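Local coordinates for flagellar motor switch protein FliG (Thermotoga maritima, PDB 3AJC), which probably forms part of the switch complex at the base of the flagellar basal body, linking chemotaxis to the direction of rotation, here as its middle and C-terminal domains, at residues L51-L56 with D112-E117; K57-L62 with D93-I98; R128-E133 with K203-I208; S142-L147 with F171-K176; D154-L159 with A180-E185. One frame throughout, in Å; residues are numbered along the deposited sequence.

Interaction 1: residues L51-L56 with D112-E117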
# COMPACT_ATOMS: atom_id res chain seq x y z
N LEU A 51 8.79 -8.32 18.74
CA LEU A 51 7.54 -8.79 18.13
C LEU A 51 7.28 -8.15 16.77
O LEU A 51 6.61 -8.75 15.92
CB LEU A 51 6.36 -8.44 19.03
CG LEU A 51 6.35 -8.91 20.48
CD1 LEU A 51 5.05 -8.45 21.13
CD2 LEU A 51 6.50 -10.43 20.55
N GLN A 52 7.81 -6.95 16.57
CA GLN A 52 7.59 -6.18 15.36
C GLN A 52 7.70 -6.92 14.02
O GLN A 52 6.72 -7.00 13.29
CB GLN A 52 8.48 -4.92 15.37
CG GLN A 52 8.34 -4.15 16.69
CD GLN A 52 8.98 -2.76 16.67
OE1 GLN A 52 10.09 -2.57 16.18
NE2 GLN A 52 8.26 -1.79 17.22
N THR A 53 8.88 -7.46 13.71
CA THR A 53 9.04 -8.17 12.45
C THR A 53 8.13 -9.39 12.31
O THR A 53 7.42 -9.54 11.30
CB THR A 53 10.49 -8.63 12.23
OG1 THR A 53 11.36 -7.50 12.24
CG2 THR A 53 10.63 -9.32 10.89
N GLU A 54 8.14 -10.25 13.32
CA GLU A 54 7.32 -11.45 13.30
C GLU A 54 5.84 -11.11 13.08
O GLU A 54 5.16 -11.72 12.26
CB GLU A 54 7.51 -12.23 14.61
CG GLU A 54 8.01 -13.67 14.44
CD GLU A 54 9.20 -13.81 13.47
OE1 GLU A 54 10.13 -12.96 13.51
OE2 GLU A 54 9.20 -14.78 12.68
N VAL A 55 5.35 -10.12 13.82
CA VAL A 55 3.95 -9.70 13.68
C VAL A 55 3.67 -9.16 12.29
O VAL A 55 2.61 -9.42 11.71
CB VAL A 55 3.58 -8.62 14.72
CG1 VAL A 55 2.30 -7.91 14.29
CG2 VAL A 55 3.41 -9.26 16.10
N LEU A 56 4.61 -8.40 11.74
CA LEU A 56 4.42 -7.83 10.41
C LEU A 56 4.39 -8.95 9.37
O LEU A 56 3.59 -8.93 8.43
CB LEU A 56 5.54 -6.81 10.10
CG LEU A 56 5.37 -5.93 8.86
CD1 LEU A 56 5.63 -6.72 7.57
CD2 LEU A 56 3.97 -5.35 8.85
N ASP A 112 14.77 -4.71 6.67
CA ASP A 112 16.10 -5.30 6.64
C ASP A 112 16.04 -6.74 7.13
O ASP A 112 16.68 -7.62 6.55
CB ASP A 112 17.08 -4.50 7.50
CG ASP A 112 17.55 -3.22 6.83
OD1 ASP A 112 17.29 -3.04 5.62
OD2 ASP A 112 18.19 -2.40 7.52
N LYS A 113 15.28 -6.99 8.18
CA LYS A 113 15.18 -8.34 8.69
C LYS A 113 14.46 -9.25 7.69
O LYS A 113 14.90 -10.38 7.46
CB LYS A 113 14.45 -8.39 10.03
CG LYS A 113 14.53 -9.77 10.67
CD LYS A 113 13.59 -9.96 11.84
CE LYS A 113 13.78 -11.33 12.49
NZ LYS A 113 12.74 -11.62 13.52
N LEU A 114 13.37 -8.78 7.10
CA LEU A 114 12.64 -9.60 6.14
C LEU A 114 13.50 -9.92 4.93
O LEU A 114 13.39 -11.00 4.34
CB LEU A 114 11.36 -8.91 5.68
CG LEU A 114 10.22 -8.69 6.68
CD1 LEU A 114 9.05 -8.04 5.96
CD2 LEU A 114 9.80 -10.02 7.30
N VAL A 115 14.35 -8.98 4.55
CA VAL A 115 15.23 -9.16 3.41
C VAL A 115 16.15 -10.34 3.71
O VAL A 115 16.50 -11.12 2.82
CB VAL A 115 16.08 -7.90 3.16
CG1 VAL A 115 17.21 -8.22 2.19
CG2 VAL A 115 15.21 -6.79 2.60
N GLN A 116 16.52 -10.48 4.98
CA GLN A 116 17.40 -11.55 5.40
C GLN A 116 16.74 -12.91 5.57
O GLN A 116 17.29 -13.92 5.14
CB GLN A 116 18.11 -11.16 6.70
CG GLN A 116 19.36 -10.33 6.47
CD GLN A 116 20.43 -11.09 5.68
OE1 GLN A 116 21.46 -10.52 5.33
NE2 GLN A 116 20.18 -12.37 5.41
N GLU A 117 15.56 -12.94 6.17
CA GLU A 117 14.88 -14.21 6.40
C GLU A 117 13.76 -14.60 5.44
O GLU A 117 13.38 -15.77 5.38
CB GLU A 117 14.37 -14.28 7.84
CG GLU A 117 15.44 -14.75 8.83
CD GLU A 117 16.01 -16.12 8.46
OE1 GLU A 117 15.23 -17.10 8.38
OE2 GLU A 117 17.24 -16.21 8.25
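Helix segments 51-56 and 112-117 come nearest at Thr53 and Lys113, whose CA atoms lie 7.2 Å apart; their axes are 10.4 Å apart at closest approach and cross at -61°. The methylene chain of Lys113 runs across the side chain of Thr53. CG of Lys113 is anti to its backbone N (chi1 -171°) and the chain is extended beyond it, which carries the amine past the threonine to Glu54. There NZ of Lys113 donates to OE1 of Glu54 at 2.9 Å, meeting the oxygen nearly along its C-O axis, in a salt bridge. The other carboxylate oxygen of Glu54 pairs with Lys57, one turn further along the same helix, so two ammonium groups share this carboxylate. The packing joins helix 49-60 of the FliG middle domain to helix 104-117, within an all-helical stack consistent with the armadillo-like fold of the family. Replacing Glu54 with an alanine would probably leave both ammonium groups without their acidic mate and set the end of Lys113 free to turn. Beneath the ion pair the contact is apolar. CG2 of Thr53 lies 3.8 Å from CD2 of Leu114, the two side chains sliding past each other in opposite directions. The side chains of Leu56 and Leu114 cross at about a right angle, CD1 to CD1 4.0 Å. Ile125 of helix 119-128 packs against both leucines.

Interaction 2: residues K57-L62 with D93-I98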
# COMPACT_ATOMS: atom_id res chain seq x y z
N LYS A 57 5.26 -9.95 9.55
CA LYS A 57 5.32 -11.08 8.63
C LYS A 57 4.01 -11.88 8.66
O LYS A 57 3.48 -12.27 7.61
CB LYS A 57 6.50 -11.99 8.97
CG LYS A 57 6.75 -13.09 7.95
CD LYS A 57 7.94 -13.95 8.34
CE LYS A 57 7.62 -14.83 9.54
NZ LYS A 57 8.78 -15.69 9.94
N ARG A 58 3.48 -12.12 9.86
CA ARG A 58 2.23 -12.86 10.02
C ARG A 58 1.06 -12.11 9.39
O ARG A 58 0.09 -12.72 8.93
CB ARG A 58 1.94 -13.13 11.49
CG ARG A 58 2.75 -14.27 12.07
CD ARG A 58 2.59 -14.35 13.58
NE ARG A 58 3.40 -15.43 14.14
CZ ARG A 58 3.11 -16.72 14.01
NH1 ARG A 58 2.04 -17.10 13.34
NH2 ARG A 58 3.92 -17.63 14.53
N ILE A 59 1.14 -10.78 9.40
CA ILE A 59 0.08 -9.98 8.80
C ILE A 59 0.17 -10.16 7.29
O ILE A 59 -0.86 -10.27 6.59
CB ILE A 59 0.23 -8.48 9.15
CG1 ILE A 59 -0.06 -8.26 10.65
CG2 ILE A 59 -0.70 -7.64 8.29
CD1 ILE A 59 0.12 -6.83 11.13
N ALA A 60 1.40 -10.20 6.79
CA ALA A 60 1.66 -10.35 5.37
C ALA A 60 1.21 -11.73 4.87
O ALA A 60 0.72 -11.85 3.76
CB ALA A 60 3.14 -10.15 5.10
N LEU A 61 1.39 -12.75 5.71
CA LEU A 61 1.03 -14.12 5.35
C LEU A 61 -0.15 -14.63 6.16
O LEU A 61 -0.27 -15.83 6.41
CB LEU A 61 2.23 -15.03 5.56
CG LEU A 61 3.55 -14.64 4.89
CD1 LEU A 61 4.67 -15.44 5.52
CD2 LEU A 61 3.49 -14.89 3.38
N LEU A 62 -1.03 -13.72 6.56
CA LEU A 62 -2.17 -14.05 7.40
C LEU A 62 -2.91 -15.37 7.17
O LEU A 62 -3.09 -16.14 8.11
CB LEU A 62 -3.18 -12.91 7.39
CG LEU A 62 -4.17 -13.01 8.56
CD1 LEU A 62 -3.43 -12.83 9.88
CD2 LEU A 62 -5.25 -11.95 8.41
N ASP A 93 -0.99 -6.23 0.83
CA ASP A 93 -1.42 -4.84 0.79
C ASP A 93 -1.54 -4.23 2.20
O ASP A 93 -1.09 -3.12 2.45
CB ASP A 93 -2.75 -4.72 0.05
CG ASP A 93 -2.57 -4.31 -1.40
OD1 ASP A 93 -2.29 -3.11 -1.65
OD2 ASP A 93 -2.69 -5.18 -2.29
N THR A 94 -2.15 -4.97 3.11
CA THR A 94 -2.29 -4.52 4.48
C THR A 94 -0.90 -4.23 5.06
O THR A 94 -0.65 -3.14 5.58
CB THR A 94 -2.97 -5.60 5.33
OG1 THR A 94 -4.23 -5.92 4.74
CG2 THR A 94 -3.20 -5.11 6.77
N ALA A 95 -0.01 -5.21 4.96
CA ALA A 95 1.35 -5.09 5.47
C ALA A 95 2.07 -3.86 4.90
O ALA A 95 2.66 -3.08 5.65
CB ALA A 95 2.14 -6.35 5.14
N ALA A 96 2.00 -3.69 3.58
CA ALA A 96 2.64 -2.57 2.91
C ALA A 96 2.10 -1.23 3.39
O ALA A 96 2.84 -0.26 3.53
CB ALA A 96 2.45 -2.70 1.38
N GLU A 97 0.79 -1.18 3.61
CA GLU A 97 0.12 0.03 4.07
C GLU A 97 0.59 0.37 5.49
O GLU A 97 0.77 1.53 5.84
CB GLU A 97 -1.40 -0.16 4.03
CG GLU A 97 -2.02 0.10 2.64
CD GLU A 97 -3.37 -0.59 2.42
OE1 GLU A 97 -4.19 -0.65 3.36
OE2 GLU A 97 -3.61 -1.07 1.29
N ILE A 98 0.78 -0.67 6.30
CA ILE A 98 1.24 -0.48 7.67
C ILE A 98 2.69 0.02 7.64
O ILE A 98 3.06 0.94 8.36
CB ILE A 98 1.15 -1.80 8.46
CG1 ILE A 98 -0.34 -2.18 8.62
CG2 ILE A 98 1.88 -1.68 9.79
CD1 ILE A 98 -0.59 -3.47 9.38
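Ala60 and Ala95 bring two helices together in an all-helical stack consistent with the armadillo-like fold of FliG, their CA atoms only 5.3 Å apart. The last turn of helix 49-60, in the middle domain, meets helix 92-100 here, and the approach is this near because each helix presents a mere methyl at the centre. CB of Ala60 rests against CB of Ala95 at 3.9 Å, and the Ala95 methyl also comes within 4.0 Å of CA of Ala60, so one small bump lies almost on the opposing backbone. Beside this shallow pairing stands a larger bump, Ile59. Its CG2, anti to the backbone N, enters the notch formed by Thr94 and Ala95: CG2 of Thr94 borders it at 3.9 Å, while CB of Ala95 is 4.4 Å away. The Thr94 and Ile59 side chains cross at about a right angle. The other branch of Ile59 is extended (chi2 177°) and takes CD1 on to Ile98. No hydrogen bond spans the two segments, and four of the five touching residues are buried. Around them, Ala29 of helix 25-33 touches Ile59, Leu121 touches Ala60, and Ala40, Ala41 and Leu44 of helix 37-46 line Ile98. Arg58, next to Ile59 in sequence, belongs to the EHPQR motif important for binding FliM, and its NH1 is hydrogen-bonded to OE1 of Gln26 in the same motif. At the far end of the seam the two isoleucines reach toward each other tip to tip, with CD1 of Ile59 3.9 Å from CD1 of Ile98.

Interaction 3: residues R128-E133 with K203-I208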
# COMPACT_ATOMS: atom_id res chain seq x y z
N ARG A 128 4.69 -3.39 -3.13
CA ARG A 128 3.32 -3.03 -2.81
C ARG A 128 3.25 -1.71 -2.02
O ARG A 128 2.17 -1.16 -1.84
CB ARG A 128 2.64 -4.13 -2.00
CG ARG A 128 2.10 -5.26 -2.85
CD ARG A 128 1.07 -4.74 -3.83
NE ARG A 128 0.38 -5.82 -4.53
CZ ARG A 128 -0.37 -6.73 -3.93
NH1 ARG A 128 -0.54 -6.71 -2.62
NH2 ARG A 128 -0.96 -7.68 -4.65
N MET A 129 4.40 -1.23 -1.57
CA MET A 129 4.48 0.02 -0.80
C MET A 129 4.47 1.29 -1.65
O MET A 129 4.35 2.40 -1.12
CB MET A 129 5.75 0.01 0.07
CG MET A 129 5.63 -0.82 1.35
SD MET A 129 7.20 -0.93 2.23
CE MET A 129 7.33 0.76 2.93
N PHE A 130 4.60 1.12 -2.96
CA PHE A 130 4.62 2.23 -3.90
C PHE A 130 3.38 3.11 -3.76
O PHE A 130 2.25 2.62 -3.84
CB PHE A 130 4.70 1.67 -5.33
CG PHE A 130 5.13 2.69 -6.36
CD1 PHE A 130 6.48 2.87 -6.63
CD2 PHE A 130 4.20 3.47 -7.02
CE1 PHE A 130 6.90 3.84 -7.54
CE2 PHE A 130 4.61 4.44 -7.94
CZ PHE A 130 5.96 4.62 -8.20
N VAL A 131 3.57 4.41 -3.52
CA VAL A 131 2.44 5.33 -3.44
C VAL A 131 2.53 6.27 -4.63
O VAL A 131 3.55 6.33 -5.31
CB VAL A 131 2.44 6.17 -2.13
CG1 VAL A 131 2.21 5.25 -0.93
CG2 VAL A 131 3.73 6.97 -2.00
N PHE A 132 1.46 7.01 -4.89
CA PHE A 132 1.45 7.90 -6.04
C PHE A 132 2.63 8.86 -6.12
O PHE A 132 3.18 9.05 -7.19
CB PHE A 132 0.14 8.68 -6.11
CG PHE A 132 -0.13 9.28 -7.46
CD1 PHE A 132 -0.34 8.46 -8.57
CD2 PHE A 132 -0.16 10.66 -7.63
CE1 PHE A 132 -0.58 9.01 -9.84
CE2 PHE A 132 -0.40 11.22 -8.88
CZ PHE A 132 -0.61 10.40 -9.99
N GLU A 133 3.02 9.47 -4.99
CA GLU A 133 4.14 10.40 -5.00
C GLU A 133 5.45 9.69 -5.31
O GLU A 133 6.42 10.34 -5.71
CB GLU A 133 4.27 11.13 -3.65
CG GLU A 133 3.21 12.19 -3.36
CD GLU A 133 3.20 13.35 -4.36
OE1 GLU A 133 4.28 13.83 -4.76
OE2 GLU A 133 2.09 13.80 -4.74
N LYS A 203 -5.25 3.08 -9.82
CA LYS A 203 -5.22 2.50 -11.16
C LYS A 203 -3.86 2.71 -11.82
O LYS A 203 -3.33 1.81 -12.48
CB LYS A 203 -6.29 3.17 -12.02
CG LYS A 203 -7.35 2.24 -12.55
CD LYS A 203 -8.65 3.01 -12.77
CE LYS A 203 -9.69 2.16 -13.49
NZ LYS A 203 -11.00 2.86 -13.54
N ILE A 204 -3.30 3.90 -11.65
CA ILE A 204 -2.00 4.21 -12.24
C ILE A 204 -0.92 3.39 -11.52
O ILE A 204 0.00 2.89 -12.15
CB ILE A 204 -1.68 5.70 -12.12
CG1 ILE A 204 -2.71 6.51 -12.92
CG2 ILE A 204 -0.25 5.96 -12.58
CD1 ILE A 204 -2.42 8.03 -13.01
N ILE A 205 -1.06 3.27 -10.20
CA ILE A 205 -0.12 2.51 -9.40
C ILE A 205 -0.11 1.06 -9.84
O ILE A 205 0.94 0.44 -9.93
CB ILE A 205 -0.48 2.59 -7.90
CG1 ILE A 205 -0.17 3.99 -7.37
CG2 ILE A 205 0.31 1.52 -7.12
CD1 ILE A 205 -0.63 4.23 -5.96
N ASN A 206 -1.30 0.51 -10.11
CA ASN A 206 -1.39 -0.87 -10.56
C ASN A 206 -0.65 -1.03 -11.89
O ASN A 206 0.02 -2.03 -12.12
CB ASN A 206 -2.85 -1.31 -10.69
CG ASN A 206 -3.56 -1.36 -9.35
OD1 ASN A 206 -2.94 -1.62 -8.33
ND2 ASN A 206 -4.86 -1.13 -9.35
N ILE A 207 -0.78 -0.03 -12.76
CA ILE A 207 -0.09 -0.05 -14.05
C ILE A 207 1.42 -0.14 -13.80
O ILE A 207 2.12 -0.91 -14.45
CB ILE A 207 -0.39 1.24 -14.88
CG1 ILE A 207 -1.84 1.23 -15.36
CG2 ILE A 207 0.58 1.36 -16.05
CD1 ILE A 207 -2.22 2.48 -16.13
N ILE A 208 1.90 0.65 -12.85
CA ILE A 208 3.32 0.66 -12.50
C ILE A 208 3.76 -0.69 -11.93
O ILE A 208 4.79 -1.24 -12.31
CB ILE A 208 3.60 1.79 -11.49
CG1 ILE A 208 3.43 3.15 -12.19
CG2 ILE A 208 5.01 1.65 -10.88
CD1 ILE A 208 3.40 4.35 -11.25
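Ile208 lies over one face of the Phe130 ring, its CG2 4.2 Å from the ring centroid and 14° off the normal, a CH-pi contact offset toward the rim. CD1 of the same isoleucine approaches the ring atom CE2 of Phe130 at 3.5 Å, while CG2 of Ile205 comes obliquely to CD2 of Phe130 at 4.4 Å. CG of Phe130 is anti to its backbone N (chi1 -163°), the position from which the ring reaches Ile208. Phe132 is met differently: CD1 of Ile204 sits at the edge of its ring, near the plane, 3.8 Å from CE1. CD1 of Ile205 lies against the backbone between the two phenylalanines, 3.6 Å from N of Phe132 and 3.9 Å from O of Phe130. Residues 129-132 form the MFXF motif, the hinge before the C-terminal helical subdomain of FliG, and here both its phenylalanines pack on helix 194-213. Further out, Ala158 of helix 152-159 touches both Phe132 and Ile204, and Ile217 backs Ile208. The loop is also held by polar bonds: Arg128 forms a salt bridge with Asp93, O of Met129 accepts from Asn100, and N of Val131 donates to Asp134.

Interaction 4: residues S142-L147 with F171-K176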
# COMPACT_ATOMS: atom_id res chain seq x y z
N SER A 142 10.83 5.84 -17.84
CA SER A 142 9.86 4.98 -17.16
C SER A 142 8.50 5.67 -17.06
O SER A 142 7.46 5.05 -17.28
CB SER A 142 10.35 4.64 -15.75
OG SER A 142 11.41 3.70 -15.79
N ILE A 143 8.52 6.95 -16.71
CA ILE A 143 7.29 7.74 -16.59
C ILE A 143 6.53 7.77 -17.92
O ILE A 143 5.31 7.61 -17.94
CB ILE A 143 7.63 9.16 -16.11
CG1 ILE A 143 8.16 9.09 -14.67
CG2 ILE A 143 6.41 10.07 -16.22
CD1 ILE A 143 8.49 10.43 -14.05
N GLN A 144 7.25 7.96 -19.03
CA GLN A 144 6.64 7.96 -20.36
C GLN A 144 6.03 6.58 -20.64
O GLN A 144 4.92 6.46 -21.15
CB GLN A 144 7.69 8.29 -21.42
CG GLN A 144 8.11 9.76 -21.45
CD GLN A 144 9.51 9.97 -22.00
OE1 GLN A 144 9.99 9.21 -22.84
NE2 GLN A 144 10.18 11.02 -21.53
N LEU A 145 6.76 5.54 -20.29
CA LEU A 145 6.28 4.18 -20.47
C LEU A 145 4.89 4.05 -19.81
O LEU A 145 3.95 3.52 -20.40
CB LEU A 145 7.24 3.20 -19.80
CG LEU A 145 7.25 1.74 -20.25
CD1 LEU A 145 8.25 1.58 -21.40
CD2 LEU A 145 7.65 0.84 -19.08
N VAL A 146 4.80 4.55 -18.58
CA VAL A 146 3.57 4.50 -17.81
C VAL A 146 2.42 5.31 -18.42
O VAL A 146 1.29 4.84 -18.49
CB VAL A 146 3.83 4.99 -16.35
CG1 VAL A 146 2.52 5.04 -15.54
CG2 VAL A 146 4.84 4.07 -15.68
N LEU A 147 2.73 6.53 -18.86
CA LEU A 147 1.74 7.42 -19.45
C LEU A 147 0.97 6.83 -20.64
O LEU A 147 -0.23 7.06 -20.79
CB LEU A 147 2.40 8.74 -19.85
CG LEU A 147 2.92 9.56 -18.67
CD1 LEU A 147 3.45 10.89 -19.17
CD2 LEU A 147 1.81 9.79 -17.66
N PHE A 171 3.70 16.14 -16.52
CA PHE A 171 3.42 16.97 -17.68
C PHE A 171 4.58 17.04 -18.66
O PHE A 171 4.40 16.77 -19.84
CB PHE A 171 3.03 18.38 -17.25
CG PHE A 171 1.91 18.96 -18.06
CD1 PHE A 171 0.61 18.53 -17.84
CD2 PHE A 171 2.16 19.87 -19.08
CE1 PHE A 171 -0.44 18.98 -18.63
CE2 PHE A 171 1.12 20.33 -19.89
CZ PHE A 171 -0.18 19.88 -19.66
N LYS A 172 5.77 17.39 -18.19
CA LYS A 172 6.89 17.48 -19.12
C LYS A 172 7.23 16.15 -19.79
O LYS A 172 8.09 16.10 -20.67
CB LYS A 172 8.13 18.08 -18.43
CG LYS A 172 8.80 17.25 -17.34
CD LYS A 172 9.94 18.10 -16.75
CE LYS A 172 10.65 17.44 -15.56
NZ LYS A 172 11.57 16.31 -15.92
N ASN A 173 6.54 15.09 -19.41
CA ASN A 173 6.79 13.77 -19.98
C ASN A 173 5.66 13.23 -20.86
O ASN A 173 5.69 12.08 -21.29
CB ASN A 173 7.09 12.77 -18.86
CG ASN A 173 8.55 12.78 -18.43
OD1 ASN A 173 9.43 12.35 -19.18
ND2 ASN A 173 8.82 13.28 -17.23
N MET A 174 4.66 14.07 -21.14
CA MET A 174 3.54 13.66 -21.98
C MET A 174 3.72 14.13 -23.42
O MET A 174 4.47 15.07 -23.69
CB MET A 174 2.24 14.26 -21.46
CG MET A 174 1.86 13.88 -20.05
SD MET A 174 0.31 14.66 -19.63
CE MET A 174 0.69 15.39 -18.12
N SER A 175 3.02 13.48 -24.35
CA SER A 175 3.09 13.90 -25.74
C SER A 175 2.29 15.21 -25.80
O SER A 175 1.35 15.41 -25.01
CB SER A 175 2.44 12.86 -26.66
OG SER A 175 1.03 12.77 -26.44
N LYS A 176 2.66 16.09 -26.71
CA LYS A 176 1.97 17.36 -26.85
C LYS A 176 0.47 17.16 -27.02
O LYS A 176 -0.33 17.89 -26.43
CB LYS A 176 2.53 18.14 -28.05
CG LYS A 176 3.84 18.86 -27.78
CD LYS A 176 3.61 20.09 -26.90
CE LYS A 176 4.92 20.81 -26.59
NZ LYS A 176 4.72 21.99 -25.69
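The side-chain amides of Gln144 and Asn173 meet with their planes 40° apart, the two side chains crossing at about a right angle. NE2 of Gln144 donates to OD1 of Asn173 at 2.8 Å in a fairly straight bond (158° at the hydrogen). The donor lies in the carbonyl plane of Asn173, and OD1 lies close to the amide plane of Gln144. The nitrogen of the Asn173 amide is used elsewhere: ND2 donates to the backbone O of Lys169, so both polar ends of this buried group are engaged and its rotation is fixed. CG2 of Ile143 packs against it, 3.8 Å from CB of Asn173 and 4.1 Å from the amide carbon CG. A leucine in place of Gln144 would probably leave OD1 of Asn173 without this donor and hold the amide less firmly. CD1 of Leu147 rests 3.3 Å from O of Asn173. CG of Met174 packs tightly on CD1 of Leu147, at 3.5 Å. The asparagine is presented by a type I turn from Phe171 to Met174, after which the Ser175 side chain N-caps the next helix by accepting from N of Ala178. The contact thus ties helix 140-147 to the turn linking helices 164-171 and 176-187 in the C-terminal subdomain. Lys169 and Ile170 of the former touch Ile143 and Leu147 respectively, Leu182 of the latter touches Phe171 and Met174, and Val146 faces helix 194-213.

Interaction 5: residues D154-L159 with A180-E185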
# COMPACT_ATOMS: atom_id res chain seq x y z
N ASP A 154 -8.47 9.43 -16.17
CA ASP A 154 -7.87 8.92 -14.96
C ASP A 154 -6.67 9.78 -14.57
O ASP A 154 -6.43 10.03 -13.39
CB ASP A 154 -7.45 7.46 -15.15
CG ASP A 154 -8.62 6.52 -15.01
OD1 ASP A 154 -9.44 6.73 -14.09
OD2 ASP A 154 -8.71 5.57 -15.81
N LEU A 155 -5.94 10.25 -15.58
CA LEU A 155 -4.78 11.08 -15.34
C LEU A 155 -5.23 12.38 -14.69
O LEU A 155 -4.67 12.80 -13.68
CB LEU A 155 -4.08 11.37 -16.67
CG LEU A 155 -2.64 11.88 -16.66
CD1 LEU A 155 -1.81 11.11 -15.62
CD2 LEU A 155 -2.04 11.71 -18.06
N ALA A 156 -6.25 13.01 -15.25
CA ALA A 156 -6.75 14.27 -14.72
C ALA A 156 -7.18 14.11 -13.26
O ALA A 156 -6.83 14.94 -12.41
CB ALA A 156 -7.90 14.78 -15.56
N LEU A 157 -7.94 13.05 -12.98
CA LEU A 157 -8.39 12.78 -11.62
C LEU A 157 -7.21 12.60 -10.68
O LEU A 157 -7.13 13.23 -9.63
CB LEU A 157 -9.26 11.52 -11.60
CG LEU A 157 -10.63 11.64 -12.25
CD1 LEU A 157 -11.29 10.27 -12.44
CD2 LEU A 157 -11.48 12.53 -11.38
N ALA A 158 -6.30 11.72 -11.07
CA ALA A 158 -5.12 11.42 -10.27
C ALA A 158 -4.30 12.67 -9.95
O ALA A 158 -3.71 12.78 -8.86
CB ALA A 158 -4.25 10.39 -10.99
N LEU A 159 -4.25 13.61 -10.89
CA LEU A 159 -3.48 14.84 -10.71
C LEU A 159 -4.10 15.82 -9.73
O LEU A 159 -3.40 16.63 -9.13
CB LEU A 159 -3.25 15.51 -12.07
CG LEU A 159 -2.26 14.78 -12.97
CD1 LEU A 159 -2.16 15.46 -14.33
CD2 LEU A 159 -0.91 14.77 -12.28
N ALA A 180 -2.47 18.33 -24.33
CA ALA A 180 -3.58 19.18 -24.75
C ALA A 180 -4.90 18.52 -24.37
O ALA A 180 -5.82 19.18 -23.88
CB ALA A 180 -3.53 19.43 -26.27
N LEU A 181 -5.01 17.21 -24.59
CA LEU A 181 -6.25 16.52 -24.22
C LEU A 181 -6.45 16.65 -22.70
O LEU A 181 -7.55 16.93 -22.23
CB LEU A 181 -6.18 15.03 -24.60
CG LEU A 181 -6.67 14.53 -25.97
CD1 LEU A 181 -7.52 15.56 -26.65
CD2 LEU A 181 -5.50 14.15 -26.84
N LEU A 182 -5.39 16.45 -21.94
CA LEU A 182 -5.47 16.55 -20.49
C LEU A 182 -5.93 17.96 -20.06
O LEU A 182 -6.87 18.09 -19.29
CB LEU A 182 -4.10 16.23 -19.87
CG LEU A 182 -3.98 16.38 -18.35
CD1 LEU A 182 -4.91 15.40 -17.65
CD2 LEU A 182 -2.53 16.13 -17.94
N LYS A 183 -5.29 18.99 -20.59
CA LYS A 183 -5.66 20.36 -20.23
C LYS A 183 -7.14 20.61 -20.48
O LYS A 183 -7.82 21.26 -19.67
CB LYS A 183 -4.82 21.37 -21.00
CG LYS A 183 -3.35 21.34 -20.64
CD LYS A 183 -2.57 22.39 -21.44
CE LYS A 183 -1.11 22.42 -21.02
NZ LYS A 183 -0.27 23.38 -21.78
N ASP A 184 -7.65 20.10 -21.61
CA ASP A 184 -9.06 20.25 -21.94
C ASP A 184 -9.94 19.61 -20.88
O ASP A 184 -10.93 20.20 -20.45
CB ASP A 184 -9.38 19.60 -23.28
CG ASP A 184 -9.45 20.59 -24.40
OD1 ASP A 184 -8.38 20.88 -25.00
OD2 ASP A 184 -10.56 21.10 -24.67
N GLU A 185 -9.58 18.39 -20.49
CA GLU A 185 -10.34 17.67 -19.48
C GLU A 185 -10.37 18.49 -18.19
O GLU A 185 -11.44 18.74 -17.63
CB GLU A 185 -9.71 16.30 -19.22
CG GLU A 185 -10.32 15.50 -18.07
CD GLU A 185 -11.77 15.11 -18.30
OE1 GLU A 185 -12.26 14.21 -17.58
OE2 GLU A 185 -12.42 15.69 -19.19
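The axes of helix segments 154-159 and 180-185 cross at -62° and come within 9.5 Å of each other, with Ala156 and Leu182 the nearest residues across the crossing. Leu182 supplies the main projection. Its CG is anti to the backbone N (chi1 176°), and from there the two methyls part to different partners. CD1 of Leu182 lies on the backbone of Ala156, 3.6 Å from its N, and 3.7 Å from its CB; CB of Leu155 is 4.2 Å from the same methyl. CD2 of Leu182 meets CD1 of Leu159 at 3.7 Å. One turn on, the chain of Glu185 lays its CG against CB of Ala156 at 3.6 Å. Glu185 adds only its aliphatic part here, while its carboxylate has a long, weak ion pair with Arg153. The small alanine lets Leu182 settle on the helix surface, and Met189 also touches Ala156. This is plain helix-helix packing in the C-terminal subdomain, joining helix 152-159 to helix 176-187. Most of the touching residues are buried and no hydrogen bond or salt bridge crosses between the segments, so the pair is held by apolar contact.

How the interactions relate
Interactions 1 and 2 share helix 49-60, their centres 11 Å apart, and touch where CD2 of Leu56 meets O of Ala95 at 4.1 Å. Both lie near Arg58 of the FliM-binding motif; the side chains of Glu54 and Arg58 come within about 5 Å at their nearest atoms. Interaction 3 connects this half to the other: NH1 of Arg128 forms a salt bridge with OD2 of Asp93 at 2.7 Å. Beyond it, CD of Lys203 lies 4.0 Å from OD2 of Asp154 in interaction 5, and Ile208 packs on Val146 of interaction 4. Interactions 4 and 5, centres 13 Å apart, interlock through Phe171, Met174 and Leu182. They lie across the chain's centre from interaction 1, whose centre is about 37 Å from that of interaction 4.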